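Local coordinates for protein putative lipase (PDB 3BZW) that is a putative lipase of the SGNH (GDSL-like) hydrolase clan, probably hydrolysing ester bonds in lipids such as lysophospholipids, at residues V105-W110 / T142-N148; I151-K155 / I208-P212; Y101-P106 / Y187-C191. All blocks are in the same frame, centred on the assembly; numbering follows the deposited sequence.

How the contacts relate
All three contacts lie within the GDSL-like lipase/acylhydrolase fold and join helices 98-102, 143-157 and 195-210 and their connecting loops, which border the parallel sheet. Contacts 1 and 3 start from the same connection after helix 98-102, overlap at Val105 and Pro106, and have centres about 13 Å apart. Contact 2 begins only after contact 1 has closed; it lies further along helix 143-157, centre about 14 Å from that of contact 1. These two touch directly: Asn148 OD1 lies 2.8 Å from Trp209 NE1. Contacts 2 and 3 do not touch, their centres being about 24 Å apart, but helix 195-210 follows 187-191 and ends in 208-212. Helices 143-157 and 195-210 thus tie the set together.

Contact 1. Residues V105-W110 / T142-N148; sequences VPIGEW and TYRGRIN. With SO4 (sulfate ion), chain L.
Trp110 lays its six-membered ring over the aliphatic part of Arg144 in a CH-pi contact, with Arg144 CG 3.6 Å from the ring centroid and 9° off its normal. The setting is a capped helix start: Thr142 is the N-cap of helix 143-157, and its OG1 (chi1 p) accepts from Gly145 N at 3.0 Å. The irregular segment 105-110 runs past this first turn, with CA pairs Pro106-Thr142 5.0 Å, Ile107-Tyr143 4.7 Å and Trp110-Arg144 5.6 Å. Two first-turn amides bond to it: Tyr143 N to Pro106 O at 2.7 Å and Arg144 N to Ile107 O at 2.9 Å. Gly108 (phi/psi 78/-150) passes so close to Thr142 that a CB there would clash with Thr142 CB. Arg144 is nearly extended (m, t, t), and its guanidinium lies between Ile107 CG2 on one face and Trp110 CD1 on the other. Arg144 NH1 donates to Gly108 O at 2.8 Å and makes a long salt bridge with Glu109 OE1 (3.9 Å). A sulfate, probably from the crystallisation liquor and shared with Thr130 of a second subunit, accepts from Arg144 NH1 at O4 (3.0 Å) and from Arg144 NH2 at O2 (2.7 Å). Ile107 CD1 meets Tyr143 CD2 at 4.0 Å; the Tyr143 hydroxyl is hydrogen-bonded to Tyr198 O. The arrangement packs the beginning of helix 143-157 against the lead-in to strand 111-122, the first strand of a two-stranded antiparallel arm. One turn on, Asn148, which also bonds through OD1 to Trp209, donates from ND2 to Trp110 O at 3.0 Å.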
ATOM      1  N   VAL A 105     -15.372   1.625 -28.660  1.00  4.69           N
ATOM      2  CA  VAL A 105     -16.248   0.523 -28.272  1.00  6.00           C
ATOM      3  C   VAL A 105     -16.146   0.363 -26.755  1.00  6.50           C
ATOM      4  O   VAL A 105     -15.073   0.069 -26.231  1.00  6.44           O
ATOM      5  CB  VAL A 105     -15.808  -0.818 -28.932  1.00  5.75           C
ATOM      6  CG1 VAL A 105     -16.695  -1.955 -28.438  1.00  6.24           C
ATOM      7  CG2 VAL A 105     -15.882  -0.710 -30.446  1.00  4.48           C
ATOM      8  N   PRO A 106     -17.260   0.550 -26.028  1.00  6.30           N
ATOM      9  CA  PRO A 106     -17.219   0.409 -24.569  1.00  6.01           C
ATOM     10  C   PRO A 106     -16.675  -0.959 -24.163  1.00  5.98           C
ATOM     11  O   PRO A 106     -16.996  -1.973 -24.785  1.00  5.74           O
ATOM     12  CB  PRO A 106     -18.679   0.598 -24.161  1.00  6.33           C
ATOM     13  CG  PRO A 106     -19.203   1.522 -25.222  1.00  8.13           C
ATOM     14  CD  PRO A 106     -18.611   0.930 -26.478  1.00  5.85           C
ATOM     15  N   ILE A 107     -15.848  -0.980 -23.123  1.00  5.28           N
ATOM     16  CA  ILE A 107     -15.243  -2.218 -22.636  1.00  6.49           C
ATOM     17  C   ILE A 107     -16.306  -3.207 -22.157  1.00  7.71           C
ATOM     18  O   ILE A 107     -16.258  -4.397 -22.485  1.00  7.34           O
ATOM     19  CB  ILE A 107     -14.245  -1.925 -21.491  1.00  5.53           C
ATOM     20  CG1 ILE A 107     -13.045  -1.147 -22.044  1.00  5.73           C
ATOM     21  CG2 ILE A 107     -13.790  -3.230 -20.838  1.00  3.65           C
ATOM     22  CD1 ILE A 107     -12.203  -1.917 -23.056  1.00  3.83           C
ATOM     23  N   GLY A 108     -17.264  -2.710 -21.383  1.00  7.71           N
ATOM     24  CA  GLY A 108     -18.335  -3.562 -20.897  1.00  8.05           C
ATOM     25  C   GLY A 108     -17.990  -4.467 -19.730  1.00  9.30           C
ATOM     26  O   GLY A 108     -17.137  -4.141 -18.902  1.00  8.31           O
ATOM     27  N   GLU A 109     -18.655  -5.620 -19.679  1.00  6.92           N
ATOM     28  CA  GLU A 109     -18.466  -6.590 -18.607  1.00  8.30           C
ATOM     29  C   GLU A 109     -18.341  -8.006 -19.172  1.00  6.58           C
ATOM     30  O   GLU A 109     -18.928  -8.320 -20.204  1.00  6.95           O
ATOM     31  CB  GLU A 109     -19.664  -6.546 -17.650  1.00  8.46           C
ATOM     32  CG  GLU A 109     -20.015  -5.164 -17.107  1.00 10.42           C
ATOM     33  CD  GLU A 109     -19.040  -4.669 -16.053  1.00 11.92           C
ATOM     34  OE1 GLU A 109     -18.179  -5.459 -15.603  1.00 12.51           O
ATOM     35  OE2 GLU A 109     -19.149  -3.484 -15.665  1.00 12.18           O
ATOM     36  N   TRP A 110     -17.598  -8.861 -18.477  1.00  6.66           N
ATOM     37  CA  TRP A 110     -17.405 -10.242 -18.920  1.00  6.87           C
ATOM     38  C   TRP A 110     -18.619 -11.139 -18.674  1.00  6.93           C
ATOM     39  O   TRP A 110     -19.015 -11.916 -19.545  1.00  6.85           O
ATOM     40  CB  TRP A 110     -16.202 -10.876 -18.210  1.00  4.18           C
ATOM     41  CG  TRP A 110     -14.861 -10.291 -18.554  1.00  4.87           C
ATOM     42  CD1 TRP A 110     -14.026  -9.604 -17.719  1.00  5.15           C
ATOM     43  CD2 TRP A 110     -14.170 -10.406 -19.806  1.00  4.89           C
ATOM     44  NE1 TRP A 110     -12.855  -9.290 -18.371  1.00  4.32           N
ATOM     45  CE2 TRP A 110     -12.917  -9.770 -19.651  1.00  4.38           C
ATOM     46  CE3 TRP A 110     -14.487 -10.989 -21.042  1.00  5.24           C
ATOM     47  CZ2 TRP A 110     -11.977  -9.700 -20.689  1.00  5.60           C
ATOM     48  CZ3 TRP A 110     -13.551 -10.919 -22.076  1.00  5.02           C
ATOM     49  CH2 TRP A 110     -12.311 -10.278 -21.889  1.00  6.43           C
ATOM     50  N   THR A 142     -20.319  -4.330 -26.672  1.00  7.05           N
ATOM     51  CA  THR A 142     -19.121  -4.060 -25.885  1.00  6.55           C
ATOM     52  C   THR A 142     -17.923  -4.886 -26.335  1.00  6.29           C
ATOM     53  O   THR A 142     -18.073  -5.896 -27.021  1.00  6.08           O
ATOM     54  CB  THR A 142     -19.368  -4.340 -24.394  1.00  5.63           C
ATOM     55  OG1 THR A 142     -19.475  -5.752 -24.189  1.00  5.99           O
ATOM     56  CG2 THR A 142     -20.662  -3.673 -23.936  1.00  6.76           C
ATOM     57  N   TYR A 143     -16.734  -4.446 -25.934  1.00  5.31           N
ATOM     58  CA  TYR A 143     -15.495  -5.122 -26.299  1.00  3.79           C
ATOM     59  C   TYR A 143     -15.407  -6.505 -25.651  1.00  4.89           C
ATOM     60  O   TYR A 143     -15.097  -7.493 -26.320  1.00  4.20           O
ATOM     61  CB  TYR A 143     -14.306  -4.264 -25.870  1.00  2.92           C
ATOM     62  CG  TYR A 143     -12.971  -4.716 -26.419  1.00  3.95           C
ATOM     63  CD1 TYR A 143     -12.737  -4.761 -27.796  1.00  2.36           C
ATOM     64  CD2 TYR A 143     -11.924  -5.053 -25.564  1.00  3.69           C
ATOM     65  CE1 TYR A 143     -11.492  -5.122 -28.306  1.00  3.84           C
ATOM     66  CE2 TYR A 143     -10.677  -5.420 -26.062  1.00  2.51           C
ATOM     67  CZ  TYR A 143     -10.468  -5.446 -27.432  1.00  4.75           C
ATOM     68  OH  TYR A 143      -9.225  -5.764 -27.925  1.00  4.51           O
ATOM     69  N   ARG A 144     -15.675  -6.575 -24.350  1.00  2.88           N
ATOM     70  CA  ARG A 144     -15.628  -7.849 -23.641  1.00  4.99           C
ATOM     71  C   ARG A 144     -16.694  -8.775 -24.214  1.00  6.18           C
ATOM     72  O   ARG A 144     -16.488  -9.986 -24.326  1.00  5.06           O
ATOM     73  CB  ARG A 144     -15.847  -7.632 -22.141  1.00  4.89           C
ATOM     74  CG  ARG A 144     -14.606  -7.102 -21.426  1.00  5.64           C
ATOM     75  CD  ARG A 144     -14.926  -6.593 -20.032  1.00  6.42           C
ATOM     76  NE  ARG A 144     -13.711  -6.303 -19.272  1.00  7.52           N
ATOM     77  CZ  ARG A 144     -13.685  -5.619 -18.134  1.00  6.96           C
ATOM     78  NH1 ARG A 144     -14.808  -5.144 -17.616  1.00 10.26           N
ATOM     79  NH2 ARG A 144     -12.535  -5.421 -17.503  1.00 10.48           N
ATOM     80  N   GLY A 145     -17.831  -8.193 -24.586  1.00  5.05           N
ATOM     81  CA  GLY A 145     -18.905  -8.983 -25.166  1.00  5.77           C
ATOM     82  C   GLY A 145     -18.472  -9.564 -26.498  1.00  5.71           C
ATOM     83  O   GLY A 145     -18.775 -10.714 -26.816  1.00  5.73           O
ATOM     84  N   ARG A 146     -17.757  -8.764 -27.285  1.00  5.40           N
ATOM     85  CA  ARG A 146     -17.278  -9.205 -28.592  1.00  5.68           C
ATOM     86  C   ARG A 146     -16.240 -10.312 -28.454  1.00  5.28           C
ATOM     87  O   ARG A 146     -16.182 -11.229 -29.275  1.00  4.54           O
ATOM     88  CB  ARG A 146     -16.673  -8.025 -29.358  1.00  6.03           C
ATOM     89  CG  ARG A 146     -17.686  -6.963 -29.737  1.00  6.96           C
ATOM     90  CD  ARG A 146     -17.020  -5.803 -30.460  1.00  6.51           C
ATOM     91  NE  ARG A 146     -18.002  -4.832 -30.932  1.00  8.63           N
ATOM     92  CZ  ARG A 146     -17.723  -3.838 -31.767  1.00 10.40           C
ATOM     93  NH1 ARG A 146     -16.486  -3.686 -32.222  1.00 10.70           N
ATOM     94  NH2 ARG A 146     -18.678  -3.001 -32.150  1.00 10.16           N
ATOM     95  N   ILE A 147     -15.408 -10.221 -27.421  1.00  5.26           N
ATOM     96  CA  ILE A 147     -14.393 -11.239 -27.198  1.00  5.32           C
ATOM     97  C   ILE A 147     -15.081 -12.542 -26.787  1.00  6.37           C
ATOM     98  O   ILE A 147     -14.686 -13.624 -27.227  1.00  4.46           O
ATOM     99  CB  ILE A 147     -13.379 -10.793 -26.115  1.00  5.30           C
ATOM    100  CG1 ILE A 147     -12.543  -9.624 -26.651  1.00  5.07           C
ATOM    101  CG2 ILE A 147     -12.462 -11.951 -25.739  1.00  5.83           C
ATOM    102  CD1 ILE A 147     -11.601  -9.000 -25.627  1.00  4.43           C
ATOM    103  N   ASN A 148     -16.114 -12.439 -25.954  1.00  5.96           N
ATOM    104  CA  ASN A 148     -16.846 -13.627 -25.522  1.00  5.55           C
ATOM    105  C   ASN A 148     -17.450 -14.327 -26.739  1.00  5.26           C
ATOM    106  O   ASN A 148     -17.330 -15.543 -26.890  1.00  5.08           O
ATOM    107  CB  ASN A 148     -17.971 -13.261 -24.545  1.00  5.18           C
ATOM    108  CG  ASN A 148     -17.455 -12.891 -23.166  1.00  5.92           C
ATOM    109  OD1 ASN A 148     -16.347 -13.265 -22.777  1.00  5.33           O
ATOM    110  ND2 ASN A 148     -18.274 -12.170 -22.408  1.00  5.93           N
TER
HETATM  111  S   SO4 L 303     -13.255  -4.005 -14.286  1.00 41.01           S
HETATM  112  O1  SO4 L 303     -12.655  -2.942 -13.448  1.00 39.36           O
HETATM  113  O2  SO4 L 303     -12.171  -4.771 -14.932  1.00 39.41           O
HETATM  114  O3  SO4 L 303     -14.053  -4.916 -13.443  1.00 39.27           O
HETATM  115  O4  SO4 L 303     -14.121  -3.398 -15.316  1.00 39.23           O
HETATM  116  O   HOH W   1     -20.406  -6.677 -21.833  1.00  6.77           O

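Contact 2. Residues I151-K155 / I208-P212; sequences ITQLK and IWGIP
This is a buried contact between two helices beside the parallel sheet, at the edge of a subunit interface: the C-terminal half of helix 143-157 meets the C-terminal end of helix 195-210, shortly before strand 213-214. The closest CA pair is Ile151-Trp209, at 7.4 Å. Segment 151-155 is regular helix, with Lys155 N bonded to Ile151 O at 3.0 Å. In 208-212 the helix widens into a pi-type turn, Gly210 takes a positive phi (76/66), and Ile211 is extended (-151/140). The CB of Ile151 (m, t) lies over one face of the Trp209 ring, Ile151 CG2 is 3.7 Å from Trp209 CB, and Ile151 CD1 reaches Ile211 CG2 at 4.2 Å; Ile211 (t, t) also packs on Ile163 and Leu165 of strand 162-166. Trp209 (chi1 m, chi2 97°) brings CH2 to 3.3 Å from Thr152 OG1, a hydroxyl bonded to Asn148 O, and its NE1 bonds to Asn148 OD1. Lys155 (chi1 m) runs extended through chi2 and chi3 and turns at chi4 (m), bringing CE 3.3 Å from Trp209 O and NZ, the donor, 2.9 Å from Gly210 O. Lys155 NZ also bonds Gln229 of a third subunit, whose Asn223 binds Trp209 O. The chemistry is divided: aliphatic and indole surfaces fill the space between the helices, while the lysine ammonium bonds the carbonyl where the chain leaves helix 195-210 and reaches into the subunit interface.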
ATOM      1  N   ILE A 151     -14.371 -15.707 -29.169  1.00  5.99           N
ATOM      2  CA  ILE A 151     -13.677 -16.904 -28.722  1.00  6.40           C
ATOM      3  C   ILE A 151     -14.624 -18.106 -28.722  1.00  7.02           C
ATOM      4  O   ILE A 151     -14.210 -19.230 -29.006  1.00  6.80           O
ATOM      5  CB  ILE A 151     -13.045 -16.696 -27.326  1.00  4.95           C
ATOM      6  CG1 ILE A 151     -11.955 -15.616 -27.421  1.00  7.00           C
ATOM      7  CG2 ILE A 151     -12.429 -17.995 -26.825  1.00  5.06           C
ATOM      8  CD1 ILE A 151     -11.231 -15.327 -26.118  1.00  6.87           C
ATOM      9  N   THR A 152     -15.897 -17.868 -28.419  1.00  6.83           N
ATOM     10  CA  THR A 152     -16.880 -18.945 -28.426  1.00  6.61           C
ATOM     11  C   THR A 152     -16.962 -19.556 -29.824  1.00  7.03           C
ATOM     12  O   THR A 152     -16.874 -20.776 -29.989  1.00  6.33           O
ATOM     13  CB  THR A 152     -18.277 -18.421 -28.024  1.00  9.22           C
ATOM     14  OG1 THR A 152     -18.285 -18.124 -26.623  1.00  9.83           O
ATOM     15  CG2 THR A 152     -19.356 -19.458 -28.332  1.00 10.78           C
ATOM     16  N   GLN A 153     -17.117 -18.699 -30.829  1.00  7.46           N
ATOM     17  CA  GLN A 153     -17.215 -19.144 -32.214  1.00  7.73           C
ATOM     18  C   GLN A 153     -15.922 -19.797 -32.695  1.00  8.17           C
ATOM     19  O   GLN A 153     -15.955 -20.779 -33.437  1.00  8.29           O
ATOM     20  CB  GLN A 153     -17.588 -17.966 -33.117  1.00  8.46           C
ATOM     21  CG  GLN A 153     -18.975 -17.407 -32.814  1.00 12.60           C
ATOM     22  CD  GLN A 153     -20.066 -18.457 -32.972  1.00 16.53           C
ATOM     23  OE1 GLN A 153     -21.057 -18.457 -32.237  1.00 20.50           O
ATOM     24  NE2 GLN A 153     -19.891 -19.350 -33.935  1.00 17.04           N
ATOM     25  N   LEU A 154     -14.781 -19.259 -32.276  1.00  6.32           N
ATOM     26  CA  LEU A 154     -13.504 -19.842 -32.674  1.00  5.75           C
ATOM     27  C   LEU A 154     -13.389 -21.271 -32.145  1.00  6.08           C
ATOM     28  O   LEU A 154     -12.968 -22.176 -32.866  1.00  7.05           O
ATOM     29  CB  LEU A 154     -12.339 -18.996 -32.144  1.00  6.04           C
ATOM     30  CG  LEU A 154     -12.031 -17.716 -32.931  1.00  7.45           C
ATOM     31  CD1 LEU A 154     -11.124 -16.799 -32.119  1.00  6.73           C
ATOM     32  CD2 LEU A 154     -11.378 -18.090 -34.258  1.00  8.30           C
ATOM     33  N   LYS A 155     -13.770 -21.470 -30.886  1.00  5.31           N
ATOM     34  CA  LYS A 155     -13.693 -22.790 -30.271  1.00  6.02           C
ATOM     35  C   LYS A 155     -14.760 -23.737 -30.812  1.00  5.64           C
ATOM     36  O   LYS A 155     -14.532 -24.938 -30.915  1.00  8.88           O
ATOM     37  CB  LYS A 155     -13.801 -22.674 -28.744  1.00  7.17           C
ATOM     38  CG  LYS A 155     -12.529 -22.136 -28.083  1.00  5.84           C
ATOM     39  CD  LYS A 155     -12.684 -22.035 -26.569  1.00  3.02           C
ATOM     40  CE  LYS A 155     -11.398 -21.573 -25.906  1.00  4.28           C
ATOM     41  NZ  LYS A 155     -10.326 -22.619 -25.934  1.00  3.84           N
ATOM     42  N   ILE A 208      -9.838 -16.506 -18.667  1.00  5.65           N
ATOM     43  CA  ILE A 208     -11.294 -16.515 -18.700  1.00  5.71           C
ATOM     44  C   ILE A 208     -11.831 -17.571 -19.663  1.00  5.59           C
ATOM     45  O   ILE A 208     -12.785 -18.289 -19.339  1.00  5.85           O
ATOM     46  CB  ILE A 208     -11.855 -15.140 -19.116  1.00  5.70           C
ATOM     47  CG1 ILE A 208     -11.528 -14.100 -18.041  1.00  5.62           C
ATOM     48  CG2 ILE A 208     -13.368 -15.239 -19.330  1.00  3.88           C
ATOM     49  CD1 ILE A 208     -11.872 -12.675 -18.433  1.00  7.19           C
ATOM     50  N   TRP A 209     -11.219 -17.676 -20.839  1.00  5.45           N
ATOM     51  CA  TRP A 209     -11.674 -18.639 -21.842  1.00  6.51           C
ATOM     52  C   TRP A 209     -10.803 -19.872 -22.074  1.00  6.76           C
ATOM     53  O   TRP A 209     -11.234 -20.819 -22.739  1.00  6.88           O
ATOM     54  CB  TRP A 209     -11.902 -17.925 -23.177  1.00  6.30           C
ATOM     55  CG  TRP A 209     -13.138 -17.091 -23.175  1.00  7.04           C
ATOM     56  CD1 TRP A 209     -13.230 -15.749 -22.937  1.00  5.63           C
ATOM     57  CD2 TRP A 209     -14.479 -17.563 -23.344  1.00  6.69           C
ATOM     58  NE1 TRP A 209     -14.548 -15.356 -22.945  1.00  7.70           N
ATOM     59  CE2 TRP A 209     -15.336 -16.452 -23.192  1.00  8.41           C
ATOM     60  CE3 TRP A 209     -15.039 -18.821 -23.607  1.00  9.53           C
ATOM     61  CZ2 TRP A 209     -16.729 -16.561 -23.292  1.00  8.24           C
ATOM     62  CZ3 TRP A 209     -16.421 -18.930 -23.706  1.00  9.88           C
ATOM     63  CH2 TRP A 209     -17.251 -17.803 -23.549  1.00  9.34           C
ATOM     64  N   GLY A 210      -9.593 -19.872 -21.524  1.00  5.09           N
ATOM     65  CA  GLY A 210      -8.711 -21.007 -21.723  1.00  5.18           C
ATOM     66  C   GLY A 210      -8.121 -20.963 -23.121  1.00  5.60           C
ATOM     67  O   GLY A 210      -8.393 -21.819 -23.956  1.00  4.24           O
ATOM     68  N   ILE A 211      -7.304 -19.954 -23.382  1.00  6.01           N
ATOM     69  CA  ILE A 211      -6.705 -19.811 -24.694  1.00  5.61           C
ATOM     70  C   ILE A 211      -5.366 -19.100 -24.547  1.00  6.49           C
ATOM     71  O   ILE A 211      -5.231 -18.176 -23.745  1.00  5.81           O
ATOM     72  CB  ILE A 211      -7.657 -19.013 -25.629  1.00  5.73           C
ATOM     73  CG1 ILE A 211      -7.156 -19.064 -27.069  1.00  4.96           C
ATOM     74  CG2 ILE A 211      -7.773 -17.560 -25.154  1.00  5.65           C
ATOM     75  CD1 ILE A 211      -8.169 -18.520 -28.082  1.00  5.95           C
ATOM     76  N   PRO A 212      -4.347 -19.538 -25.305  1.00  5.60           N
ATOM     77  CA  PRO A 212      -3.047 -18.875 -25.185  1.00  5.50           C
ATOM     78  C   PRO A 212      -3.052 -17.473 -25.784  1.00  6.19           C
ATOM     79  O   PRO A 212      -3.728 -17.207 -26.777  1.00  4.83           O
ATOM     80  CB  PRO A 212      -2.103 -19.828 -25.921  1.00  7.09           C
ATOM     81  CG  PRO A 212      -2.991 -20.433 -26.972  1.00  6.65           C
ATOM     82  CD  PRO A 212      -4.270 -20.699 -26.209  1.00  4.08           C
TER

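Contact 3. Residues Y101-P106 / Y187-C191; sequences YNSSVP and YQNGC
Tyr101, in the last turn of helix 98-102, makes two hydrogen bonds to 187-191. Its ring (chi1 t, chi2 74°) carries OH to Tyr187 O, to which it donates at 2.7 Å, while its main-chain O accepts from Asn189 ND2 at 2.9 Å. Asn102 O receives a hydrogen bond from a water at 3.2 Å; that water weakly accepts from Gly190 N at 3.3 Å. Ser103 is the first residue to leave helical angles. Ser104 takes a left-handed conformation (52/47) as the C-prime residue of a Schellman motif, with Ser104 N bonded to Tyr101 O at 3.1 Å and Val105 N reaching back to Asp100 O. Its CA is 5.0 Å from that of Gly190, the nearest CA pair of the two segments. Ser104 OG (chi1 m) accepts a weak bond from Gly190 N at 2.7 Å, and a CB on Gly190 would clash with that oxygen. Past Ser104 the chain extends through Val105 and Pro106, where Cys191 SG (chi1 p) lies 3.9 Å from both Val105 O and Pro106 N. The facing loop is shaped by an Asx turn: Asn189 (chi1 p) accepts at OD1 from Cys191 N at 3.0 Å, so its amide serves the loop through OD1 and the helix end through ND2. A helix that opens in what is probably the Gly-x-Asn-Asp block of SGNH hydrolases thus docks its C-terminus on an irregular loop. That loop, after strand 180-182, leads into helix 195-210, whose Tyr198 bonds to both Val105 O and Asn189 ND2, and beyond Pro106 the chain passes helix 143-157 on its way to strand 111-122.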
ATOM      1  N   TYR A 101     -10.622   0.174 -30.088  1.00  2.98           N
ATOM      2  CA  TYR A 101     -10.166   1.320 -29.308  1.00  4.79           C
ATOM      3  C   TYR A 101     -10.481   2.603 -30.069  1.00  5.69           C
ATOM      4  O   TYR A 101     -11.117   3.517 -29.541  1.00  6.09           O
ATOM      5  CB  TYR A 101      -8.655   1.246 -29.054  1.00  3.27           C
ATOM      6  CG  TYR A 101      -8.033   2.594 -28.733  1.00  4.21           C
ATOM      7  CD1 TYR A 101      -8.223   3.205 -27.492  1.00  3.21           C
ATOM      8  CD2 TYR A 101      -7.296   3.278 -29.699  1.00  4.86           C
ATOM      9  CE1 TYR A 101      -7.690   4.480 -27.223  1.00  5.30           C
ATOM     10  CE2 TYR A 101      -6.767   4.541 -29.449  1.00  4.97           C
ATOM     11  CZ  TYR A 101      -6.967   5.137 -28.215  1.00  6.03           C
ATOM     12  OH  TYR A 101      -6.446   6.387 -27.996  1.00  5.94           O
ATOM     13  N   ASN A 102     -10.043   2.663 -31.321  1.00  5.07           N
ATOM     14  CA  ASN A 102     -10.261   3.849 -32.138  1.00  5.24           C
ATOM     15  C   ASN A 102     -11.739   4.189 -32.330  1.00  5.88           C
ATOM     16  O   ASN A 102     -12.106   5.363 -32.397  1.00  7.09           O
ATOM     17  CB  ASN A 102      -9.599   3.673 -33.508  1.00  5.29           C
ATOM     18  CG  ASN A 102      -9.742   4.905 -34.381  1.00  5.19           C
ATOM     19  OD1 ASN A 102     -10.228   4.830 -35.516  1.00  7.63           O
ATOM     20  ND2 ASN A 102      -9.317   6.047 -33.856  1.00  3.14           N
ATOM     21  N   SER A 103     -12.584   3.167 -32.397  1.00  5.48           N
ATOM     22  CA  SER A 103     -14.012   3.382 -32.602  1.00  5.86           C
ATOM     23  C   SER A 103     -14.810   3.551 -31.311  1.00  5.77           C
ATOM     24  O   SER A 103     -16.044   3.500 -31.319  1.00  6.71           O
ATOM     25  CB  SER A 103     -14.586   2.239 -33.441  1.00  6.70           C
ATOM     26  OG  SER A 103     -13.958   2.208 -34.718  1.00  7.94           O
ATOM     27  N   SER A 104     -14.098   3.753 -30.208  1.00  5.42           N
ATOM     28  CA  SER A 104     -14.708   3.956 -28.894  1.00  5.27           C
ATOM     29  C   SER A 104     -15.725   2.894 -28.482  1.00  5.68           C
ATOM     30  O   SER A 104     -16.813   3.225 -28.004  1.00  5.68           O
ATOM     31  CB  SER A 104     -15.373   5.337 -28.830  1.00  6.06           C
ATOM     32  OG  SER A 104     -14.438   6.362 -29.117  1.00  6.38           O
ATOM     33  N   VAL A 105     -15.372   1.625 -28.660  1.00  4.69           N
ATOM     34  CA  VAL A 105     -16.248   0.523 -28.272  1.00  6.00           C
ATOM     35  C   VAL A 105     -16.146   0.363 -26.755  1.00  6.50           C
ATOM     36  O   VAL A 105     -15.073   0.069 -26.231  1.00  6.44           O
ATOM     37  CB  VAL A 105     -15.808  -0.818 -28.932  1.00  5.75           C
ATOM     38  CG1 VAL A 105     -16.695  -1.955 -28.438  1.00  6.24           C
ATOM     39  CG2 VAL A 105     -15.882  -0.710 -30.446  1.00  4.48           C
ATOM     40  N   PRO A 106     -17.260   0.550 -26.028  1.00  6.30           N
ATOM     41  CA  PRO A 106     -17.219   0.409 -24.569  1.00  6.01           C
ATOM     42  C   PRO A 106     -16.675  -0.959 -24.163  1.00  5.98           C
ATOM     43  O   PRO A 106     -16.996  -1.973 -24.785  1.00  5.74           O
ATOM     44  CB  PRO A 106     -18.679   0.598 -24.161  1.00  6.33           C
ATOM     45  CG  PRO A 106     -19.203   1.522 -25.222  1.00  8.13           C
ATOM     46  CD  PRO A 106     -18.611   0.930 -26.478  1.00  5.85           C
ATOM     47  N   TYR A 187      -3.881   9.671 -25.633  1.00  4.44           N
ATOM     48  CA  TYR A 187      -5.250  10.158 -25.447  1.00  5.01           C
ATOM     49  C   TYR A 187      -6.263   9.037 -25.244  1.00  5.04           C
ATOM     50  O   TYR A 187      -6.135   7.966 -25.840  1.00  6.21           O
ATOM     51  CB  TYR A 187      -5.709  10.937 -26.677  1.00  5.33           C
ATOM     52  CG  TYR A 187      -4.959  12.204 -26.988  1.00  6.42           C
ATOM     53  CD1 TYR A 187      -5.340  13.414 -26.417  1.00  6.18           C
ATOM     54  CD2 TYR A 187      -3.902  12.206 -27.901  1.00  5.87           C
ATOM     55  CE1 TYR A 187      -4.693  14.605 -26.751  1.00  7.55           C
ATOM     56  CE2 TYR A 187      -3.245  13.384 -28.243  1.00  6.64           C
ATOM     57  CZ  TYR A 187      -3.652  14.580 -27.663  1.00  7.55           C
ATOM     58  OH  TYR A 187      -3.017  15.748 -27.998  1.00  8.00           O
ATOM     59  N   GLN A 188      -7.278   9.288 -24.420  1.00  3.95           N
ATOM     60  CA  GLN A 188      -8.340   8.307 -24.232  1.00  3.85           C
ATOM     61  C   GLN A 188      -9.184   8.437 -25.498  1.00  4.73           C
ATOM     62  O   GLN A 188      -9.118   9.465 -26.188  1.00  4.24           O
ATOM     63  CB  GLN A 188      -9.226   8.647 -23.022  1.00  4.80           C
ATOM     64  CG  GLN A 188      -8.519   8.638 -21.673  1.00  4.61           C
ATOM     65  CD  GLN A 188      -9.484   8.767 -20.497  1.00  6.67           C
ATOM     66  OE1 GLN A 188     -10.511   9.436 -20.591  1.00  6.11           O
ATOM     67  NE2 GLN A 188      -9.144   8.132 -19.379  1.00  5.88           N
ATOM     68  N   ASN A 189      -9.964   7.409 -25.814  1.00  3.82           N
ATOM     69  CA  ASN A 189     -10.826   7.468 -26.985  1.00  4.81           C
ATOM     70  C   ASN A 189     -12.121   8.173 -26.598  1.00  6.65           C
ATOM     71  O   ASN A 189     -12.199   8.811 -25.547  1.00  5.99           O
ATOM     72  CB  ASN A 189     -11.141   6.065 -27.518  1.00  4.44           C
ATOM     73  CG  ASN A 189     -11.763   5.164 -26.472  1.00  4.64           C
ATOM     74  OD1 ASN A 189     -12.263   5.629 -25.448  1.00  5.01           O
ATOM     75  ND2 ASN A 189     -11.748   3.865 -26.736  1.00  3.22           N
ATOM     76  N   GLY A 190     -13.136   8.032 -27.446  1.00  7.32           N
ATOM     77  CA  GLY A 190     -14.419   8.666 -27.210  1.00  8.94           C
ATOM     78  C   GLY A 190     -15.234   8.158 -26.035  1.00  9.73           C
ATOM     79  O   GLY A 190     -16.203   8.811 -25.640  1.00  9.72           O
ATOM     80  N   CYS A 191     -14.885   7.000 -25.480  1.00  9.79           N
ATOM     81  CA  CYS A 191     -15.642   6.508 -24.339  1.00  9.22           C
ATOM     82  C   CYS A 191     -14.811   6.481 -23.060  1.00  8.25           C
ATOM     83  O   CYS A 191     -15.089   5.718 -22.139  1.00  9.01           O
ATOM     84  CB  CYS A 191     -16.282   5.132 -24.631  1.00 10.20           C
ATOM     85  SG  CYS A 191     -15.203   3.760 -25.083  1.00 10.30           S
TER
HETATM   86  O   HOH W   2     -11.602   7.758 -30.310  1.00  8.14           O